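PDB 3L76: aspartokinase from Synechocystis, which catalyses the ATP-dependent phosphorylation of the beta-carboxyl group of L-aspartate, the first step towards lysine and threonine. Local coordinates for the interface of chains A and B. Numbering follows the deposited sequence. Chains: chain A/B, Aspartokinase.

The interface of chains A and B. Residues chain A 76, 79-80, 83; chain B 53-54, 57, 65-66, 68-69.
A:Leu80 reaches from helix 63-87 of one amino acid kinase domain into a groove of its partner, between B:Leu69 on the same helix of chain B and B:Ala54 and B:Ile57 in and just after helix 46-55. The patch hides 303 Å² of protein surface and is one part of a two-fold symmetric helix-against-helix interface, in which each contact recurs with the chains exchanged. It joins the catalytic kinase domains of the two copies in the deposited assembly and is probably part of the subunit association of this aspartokinase. The assignment of branches follows from the nearest pairs: CD1 of A:Leu80 turns to the 46-55 side and meets CD1 of B:Ile57 at 3.5 Å, while CD2 turns to the opposite wall and meets CG of B:Leu69 at 3.6 Å. The leucine side chain crosses both partners at about a right angle; its branch tips lead, CD2 resting against the methine and methyls of B:Leu69. CD1 also lies over the backbone of B:Ala54, 3.9 Å from its CA.

B:Ile57 presents two branches. CG1 is anti to its carbonyl carbon (chi1 -82°), and the extended chain beyond it (chi2 -175°) carries CD1 to A:Leu80; CG2 approaches the next turn of the chain A helix, 4.0 Å from CB of A:Leu83. The other end of A:Leu83 works against B:Glu65: CD2 touches the glutamate CB at 3.6 Å, the two side chains running antiparallel, alongside each other. The bend of B:Glu65 at chi2 (-66°) brings its carboxylate round towards the A:Ala79 backbone, while CB and CG remain against A:Leu83.

Beside A:Leu80, on the flank facing the 63-87 helix of chain B, A:Ala79 sets its CB 3.3 Å from the backbone O of B:Glu65; its short side chain is consistent with a close approach of the two helices here. No polar pair is close enough to bond between the chains in this patch. At the far end CD2 of B:Leu69 reaches CB of A:Val76 at 3.7 Å.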
loop_
_atom_site.group_PDB
_atom_site.type_symbol
_atom_site.label_atom_id
_atom_site.label_comp_id
_atom_site.label_asym_id
_atom_site.label_seq_id
_atom_site.Cartn_x
_atom_site.Cartn_y
_atom_site.Cartn_z
ATOM N N VAL A 76 -2.912 -1.652 5.918
ATOM C CA VAL A 76 -3.493 -0.604 6.768
ATOM C C VAL A 76 -4.204 -1.249 7.946
ATOM O O VAL A 76 -4.159 -0.750 9.067
ATOM C CB VAL A 76 -4.415 0.449 6.035
ATOM C CG1 VAL A 76 -4.167 0.499 4.538
ATOM C CG2 VAL A 76 -5.898 0.255 6.371
ATOM N N ALA A 79 -1.841 -2.375 10.811
ATOM C CA ALA A 79 -1.369 -1.171 11.483
ATOM C C ALA A 79 -2.449 -0.691 12.449
ATOM O O ALA A 79 -2.198 -0.507 13.639
ATOM C CB ALA A 79 -1.007 -0.078 10.465
ATOM N N LEU A 80 -3.665 -0.521 11.939
ATOM C CA LEU A 80 -4.767 -0.067 12.775
ATOM C C LEU A 80 -4.952 -0.972 13.979
ATOM O O LEU A 80 -4.935 -0.514 15.126
ATOM C CB LEU A 80 -6.065 0.049 11.968
ATOM C CG LEU A 80 -6.199 1.417 11.294
ATOM C CD1 LEU A 80 -5.984 2.531 12.311
ATOM C CD2 LEU A 80 -5.201 1.571 10.171
ATOM N N LEU A 83 -2.310 -0.861 16.724
ATOM C CA LEU A 83 -2.450 0.392 17.457
ATOM C C LEU A 83 -3.580 0.290 18.466
ATOM O O LEU A 83 -3.443 0.707 19.621
ATOM C CB LEU A 83 -2.744 1.546 16.499
ATOM C CG LEU A 83 -1.554 2.103 15.724
ATOM C CD1 LEU A 83 -2.021 3.180 14.762
ATOM C CD2 LEU A 83 -0.494 2.633 16.680
ATOM N N LEU B 53 -8.420 8.210 10.541
ATOM C CA LEU B 53 -8.670 6.874 11.081
ATOM C C LEU B 53 -7.826 6.550 12.317
ATOM O O LEU B 53 -8.360 6.212 13.376
ATOM C CB LEU B 53 -8.423 5.811 10.004
ATOM C CG LEU B 53 -9.602 5.457 9.090
ATOM C CD1 LEU B 53 -10.152 6.704 8.381
ATOM C CD2 LEU B 53 -9.212 4.353 8.089
ATOM N N ALA B 54 -6.508 6.646 12.180
ATOM C CA ALA B 54 -5.624 6.333 13.295
ATOM C C ALA B 54 -5.976 7.156 14.533
ATOM O O ALA B 54 -5.916 6.654 15.654
ATOM C CB ALA B 54 -4.168 6.535 12.903
ATOM N N ILE B 57 -8.362 5.918 17.128
ATOM C CA ILE B 57 -7.936 4.698 17.815
ATOM C C ILE B 57 -7.030 4.969 19.019
ATOM O O ILE B 57 -7.249 4.426 20.102
ATOM C CB ILE B 57 -7.284 3.694 16.843
ATOM C CG1 ILE B 57 -8.372 2.912 16.112
ATOM C CG2 ILE B 57 -6.364 2.731 17.582
ATOM C CD1 ILE B 57 -7.825 1.826 15.222
ATOM N N GLU B 65 3.884 1.767 13.573
ATOM C CA GLU B 65 2.567 1.401 13.070
ATOM C C GLU B 65 1.989 2.492 12.178
ATOM O O GLU B 65 1.174 2.227 11.293
ATOM C CB GLU B 65 1.613 1.138 14.234
ATOM C CG GLU B 65 2.193 0.283 15.340
ATOM C CD GLU B 65 2.500 -1.151 14.912
ATOM O OE1 GLU B 65 2.020 -1.607 13.840
ATOM O OE2 GLU B 65 3.228 -1.830 15.671
ATOM N N MET B 66 2.426 3.720 12.422
ATOM C CA MET B 66 1.939 4.892 11.704
ATOM C C MET B 66 2.598 5.047 10.326
ATOM O O MET B 66 1.929 5.390 9.347
ATOM C CB MET B 66 2.173 6.150 12.555
ATOM C CG MET B 66 1.156 7.252 12.331
ATOM S SD MET B 66 -0.542 6.778 12.716
ATOM C CE MET B 66 -1.390 7.973 11.695
ATOM N N MET B 68 3.761 2.633 8.575
ATOM C CA MET B 68 3.271 1.539 7.755
ATOM C C MET B 68 1.931 1.947 7.171
ATOM O O MET B 68 1.691 1.818 5.972
ATOM C CB MET B 68 3.102 0.285 8.601
ATOM C CG MET B 68 2.923 -0.982 7.797
ATOM S SD MET B 68 2.272 -2.262 8.867
ATOM C CE MET B 68 3.153 -1.882 10.378
ATOM N N LEU B 69 1.065 2.449 8.040
ATOM C CA LEU B 69 -0.236 2.959 7.637
ATOM C C LEU B 69 -0.095 3.971 6.507
ATOM O O LEU B 69 -0.724 3.834 5.456
ATOM C CB LEU B 69 -0.906 3.629 8.830
ATOM C CG LEU B 69 -2.403 3.460 9.068
ATOM C CD1 LEU B 69 -2.870 4.595 9.977
ATOM C CD2 LEU B 69 -3.182 3.448 7.770
#